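Local coordinates for protein prephenate dehydratase:Amino acid-binding ACT (Brucella abortus, PDB 6VH5) that binds phenylalanine in its ACT domain and probably converts prephenate to phenylpyruvate, carbon dioxide and water in phenylalanine biosynthesis, at residues A[128-133]-A[166-171]; A[156-161]-A[175-180]. One frame throughout, in Å; residues are numbered along the deposited sequence.

Interaction 1 (A[128-133]-A[166-171]); sequences HALGQC and AALAPR
Leu130 and Cys133 meet a single side chain, Leu168, where the short helix 127-130 and the turn after it lie over a five-stranded mixed sheet. This sheet belongs to one of the two lobes of the prephenate dehydratase domain, a fold related to the type 2 periplasmic binding proteins, in which strand 165-169 runs between strands 122-125 and 108-111. Along the first segment, Ala129 comes first: its CB is directed at the strand but stays 5.1 Å from Leu168 O, so it borders the contact without touching. It packs instead on Phe107 and Thr150. Leu130 then reaches across with one branch, CD2, which lies 4.2 Å from Leu168 CD1, the two side chains crossing at a slant; Leu130 also rests on Ser125, whose OG is hydrogen-bonded to Leu168 O. From Leu130 the chain folds into a type I beta turn, closed by Cys133 N bonding to Leu130 O at 3.2 Å. Within that turn Gln132 is linked by a backbone bond to Asp188. The turn brings Cys133, the N-cap of helix 134-139, round to the strand. Its CB approaches Leu168 CD1 to 3.6 Å, and SG follows at 3.9 Å. These are apolar contacts, and the small buried area, 142 Å² over both sides, fits so few touching atoms. With chi2 at 168°, CD1 of Leu168 is anti to CA and is the branch that meets both partners. Its strand neighbours Ala167 and Ala169 lean on helix 150-160. At Leu168 CD1, the directions to Leu130 CD2 and Cys133 CB open an angle of about 104°, so the two partners approach this methyl from well-separated directions.

Interaction 2 (A[156-161]-A[175-180]); sequences LVADVK and DLYGLD
The helices that precede and follow strand 165-169 in the chain come together here at their C-terminal ends: Val157 and Ala158 of helix 150-160 pack on Tyr177 and Leu179, which lie in the turn that carries the chain from helix 171-176 to strand 180-183. The backbones are nearest at Ala158 and Tyr177, with their CA atoms 6.3 Å apart, a spacing that the small alanine side chain permits. Ala158 CB lies 4.0 Å from Tyr177 CB and 3.9 Å from the carbonyl O of the same residue. CG of Tyr177 is anti to its carbonyl carbon (chi1 -67°), and the side chain also packs on Ala154 and Arg155, about one helical turn earlier.

After Gly178, in a left-handed conformation with positive phi, Leu179 again points toward helix 150-160. Leu179 offers both branches to Val157: CD1 and CD2 each lie 4.1 Å from CG1, so the valine methyl meets the forked end rather than a single tip. CD2 is also 4.1 Å from Ala158 CB. Leu112 touches both Val157 and Leu179, while Val157 reaches on to Met165 and Ala167 of the strand. Just past the end of helix 150-160, Lys161 turns its NZ back to Asp159 O, a hydrogen bond of 3.1 Å with the donor tilted 29° from the carbonyl plane. Across the two segments the contact is made of methyls, a CB pair and one carbonyl oxygen. Cohesion here probably comes from dispersion and the partial exclusion of water, with no directional bond between the segments to fix the geometry.

The two contacts lie in one lobe of the prephenate dehydratase domain with centres 15 Å apart, and strand 165-169 joins them. In interaction 1 the strand presents Leu168; the preceding Ala167 has its CB 3.9 Å from Val157 CG2, the residue that also works in interaction 2. Val157 CG2 is likewise 3.9 Å from Ala166 O. Along the chain, 128-133, 156-161, 166-171 and 175-180 belong in turn to interactions 1, 2, 1 and 2, so the 166-171 segment connects both sides of interaction 2. Neither contact belongs to the phenylalanine pockets of the ACT domain or to Thr194, predicted to be essential; both are packing within the lobe.

Interaction 1 (A[128-133]-A[166-171])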
# COMPACT_ATOMS: atom_id res chain seq x y z
N HIS A 128 4.34 8.59 -10.73
CA HIS A 128 4.98 7.30 -10.50
C HIS A 128 5.30 6.61 -11.82
O HIS A 128 6.30 5.88 -11.90
CB HIS A 128 4.08 6.43 -9.61
CG HIS A 128 4.70 5.14 -9.18
ND1 HIS A 128 5.65 5.06 -8.18
CD2 HIS A 128 4.49 3.87 -9.59
CE1 HIS A 128 6.00 3.80 -8.00
NE2 HIS A 128 5.32 3.05 -8.85
N ALA A 129 4.46 6.79 -12.83
CA ALA A 129 4.74 6.25 -14.17
C ALA A 129 5.94 6.95 -14.81
O ALA A 129 6.81 6.29 -15.40
CB ALA A 129 3.51 6.39 -15.05
N LEU A 130 6.00 8.28 -14.71
CA LEU A 130 7.17 9.01 -15.21
C LEU A 130 8.44 8.47 -14.58
O LEU A 130 9.48 8.36 -15.24
CB LEU A 130 7.02 10.51 -14.94
CG LEU A 130 5.86 11.20 -15.65
CD1 LEU A 130 5.77 12.65 -15.21
CD2 LEU A 130 6.03 11.12 -17.16
N GLY A 131 8.37 8.13 -13.28
CA GLY A 131 9.51 7.57 -12.57
C GLY A 131 9.89 6.18 -13.00
O GLY A 131 10.98 5.71 -12.64
N GLN A 132 9.01 5.47 -13.69
CA GLN A 132 9.33 4.15 -14.21
C GLN A 132 9.71 4.17 -15.68
O GLN A 132 10.02 3.11 -16.24
CB GLN A 132 8.15 3.19 -13.98
CG GLN A 132 7.78 3.07 -12.53
CD GLN A 132 6.62 2.11 -12.27
OE1 GLN A 132 6.43 1.67 -11.14
NE2 GLN A 132 5.84 1.79 -13.31
N CYS A 133 9.71 5.34 -16.31
CA CYS A 133 10.01 5.48 -17.72
C CYS A 133 11.05 6.57 -17.94
O CYS A 133 11.01 7.30 -18.93
CB CYS A 133 8.74 5.79 -18.51
SG CYS A 133 7.49 4.49 -18.47
N ALA A 166 2.88 14.02 -25.78
CA ALA A 166 2.81 12.57 -25.80
C ALA A 166 2.34 12.04 -24.44
O ALA A 166 2.36 12.75 -23.43
CB ALA A 166 4.16 11.96 -26.17
N ALA A 167 1.90 10.80 -24.42
CA ALA A 167 1.47 10.18 -23.17
C ALA A 167 2.11 8.81 -22.99
O ALA A 167 2.42 8.12 -23.97
CB ALA A 167 -0.07 10.04 -23.09
N LEU A 168 2.29 8.42 -21.73
CA LEU A 168 2.69 7.06 -21.34
C LEU A 168 1.50 6.43 -20.64
O LEU A 168 1.13 6.86 -19.54
CB LEU A 168 3.90 7.09 -20.42
CG LEU A 168 5.19 7.67 -20.95
CD1 LEU A 168 6.17 7.88 -19.80
CD2 LEU A 168 5.76 6.72 -21.97
N ALA A 169 0.92 5.41 -21.25
CA ALA A 169 -0.36 4.87 -20.79
C ALA A 169 -0.45 3.41 -21.19
O ALA A 169 0.32 2.94 -22.04
CB ALA A 169 -1.53 5.68 -21.38
N PRO A 170 -1.39 2.66 -20.61
CA PRO A 170 -1.59 1.27 -21.02
C PRO A 170 -2.09 1.18 -22.45
O PRO A 170 -2.73 2.09 -22.97
CB PRO A 170 -2.65 0.75 -20.03
CG PRO A 170 -2.55 1.65 -18.84
CD PRO A 170 -2.23 3.01 -19.45
N ARG A 171 -1.81 0.03 -23.07
CA ARG A 171 -2.17 -0.17 -24.47
C ARG A 171 -3.65 0.09 -24.72
O ARG A 171 -4.02 0.63 -25.77
CB ARG A 171 -1.79 -1.59 -24.91
CG ARG A 171 -2.32 -1.97 -26.29
CD ARG A 171 -1.88 -3.36 -26.71
NE ARG A 171 -0.45 -3.55 -26.49
CZ ARG A 171 0.50 -3.20 -27.35
NH1 ARG A 171 1.78 -3.42 -27.05
NH2 ARG A 171 0.18 -2.63 -28.51

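Interaction 2 (A[156-161]-A[175-180])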
# COMPACT_ATOMS: atom_id res chain seq x y z
N LEU A 156 -6.09 13.38 -22.00
CA LEU A 156 -5.67 14.77 -22.12
C LEU A 156 -5.04 15.04 -23.49
O LEU A 156 -5.27 16.09 -24.09
CB LEU A 156 -4.69 15.12 -21.01
CG LEU A 156 -4.13 16.55 -21.06
CD1 LEU A 156 -5.20 17.54 -20.61
CD2 LEU A 156 -2.85 16.71 -20.25
N VAL A 157 -4.24 14.10 -23.98
CA VAL A 157 -3.56 14.28 -25.26
C VAL A 157 -4.57 14.32 -26.40
O VAL A 157 -4.44 15.12 -27.33
CB VAL A 157 -2.50 13.18 -25.45
CG1 VAL A 157 -2.07 13.06 -26.90
CG2 VAL A 157 -1.29 13.47 -24.58
N ALA A 158 -5.59 13.47 -26.35
CA ALA A 158 -6.59 13.45 -27.41
C ALA A 158 -7.47 14.69 -27.38
O ALA A 158 -7.95 15.13 -28.43
CB ALA A 158 -7.47 12.20 -27.28
N ASP A 159 -7.67 15.28 -26.20
CA ASP A 159 -8.57 16.41 -26.08
C ASP A 159 -7.88 17.72 -26.45
O ASP A 159 -8.45 18.55 -27.16
CB ASP A 159 -9.15 16.48 -24.66
CG ASP A 159 -10.01 15.25 -24.31
OD1 ASP A 159 -10.20 14.96 -23.11
OD2 ASP A 159 -10.48 14.56 -25.25
N VAL A 160 -6.63 17.90 -26.01
CA VAL A 160 -5.94 19.16 -26.25
C VAL A 160 -5.50 19.28 -27.70
O VAL A 160 -5.42 20.39 -28.24
CB VAL A 160 -4.75 19.29 -25.28
CG1 VAL A 160 -3.91 20.52 -25.59
CG2 VAL A 160 -5.26 19.32 -23.84
N LYS A 161 -5.25 18.15 -28.37
CA LYS A 161 -4.89 18.13 -29.79
C LYS A 161 -3.63 18.95 -30.07
O LYS A 161 -3.46 19.51 -31.16
CB LYS A 161 -6.06 18.62 -30.65
CG LYS A 161 -7.34 17.82 -30.40
CD LYS A 161 -8.53 18.39 -31.12
CE LYS A 161 -9.76 17.53 -30.86
NZ LYS A 161 -10.34 17.77 -29.51
N ASP A 175 -6.23 2.55 -27.86
CA ASP A 175 -7.37 2.17 -28.70
C ASP A 175 -8.59 3.03 -28.39
O ASP A 175 -9.30 3.46 -29.30
CB ASP A 175 -7.71 0.69 -28.50
CG ASP A 175 -6.48 -0.20 -28.41
OD1 ASP A 175 -5.43 0.16 -29.00
OD2 ASP A 175 -6.56 -1.26 -27.75
N LEU A 176 -8.83 3.30 -27.11
CA LEU A 176 -10.03 4.04 -26.71
C LEU A 176 -9.99 5.48 -27.19
O LEU A 176 -11.00 6.02 -27.66
CB LEU A 176 -10.22 3.97 -25.19
CG LEU A 176 -10.72 2.64 -24.62
CD1 LEU A 176 -11.09 2.76 -23.13
CD2 LEU A 176 -11.89 2.10 -25.42
N TYR A 177 -8.83 6.13 -27.10
CA TYR A 177 -8.72 7.54 -27.46
C TYR A 177 -8.18 7.76 -28.87
O TYR A 177 -7.87 8.90 -29.23
CB TYR A 177 -7.87 8.28 -26.43
CG TYR A 177 -8.55 8.33 -25.09
CD1 TYR A 177 -9.61 9.20 -24.87
CD2 TYR A 177 -8.18 7.48 -24.06
CE1 TYR A 177 -10.27 9.24 -23.65
CE2 TYR A 177 -8.82 7.52 -22.84
CZ TYR A 177 -9.87 8.40 -22.64
OH TYR A 177 -10.52 8.45 -21.43
N GLY A 178 -8.09 6.70 -29.68
CA GLY A 178 -7.65 6.84 -31.06
C GLY A 178 -6.27 7.43 -31.21
O GLY A 178 -6.04 8.25 -32.10
N LEU A 179 -5.34 7.02 -30.35
CA LEU A 179 -3.98 7.54 -30.36
C LEU A 179 -3.02 6.54 -31.02
O LEU A 179 -3.24 5.33 -30.98
CB LEU A 179 -3.49 7.85 -28.95
CG LEU A 179 -4.20 8.97 -28.18
CD1 LEU A 179 -3.55 9.20 -26.81
CD2 LEU A 179 -4.27 10.26 -28.99
N ASP A 180 -1.99 7.09 -31.66
CA ASP A 180 -0.94 6.28 -32.26
C ASP A 180 0.08 5.88 -31.21
O ASP A 180 0.50 6.71 -30.40
CB ASP A 180 -0.22 7.07 -33.36
CG ASP A 180 -0.88 6.93 -34.71
OD1 ASP A 180 -1.78 6.06 -34.84
OD2 ASP A 180 -0.48 7.66 -35.64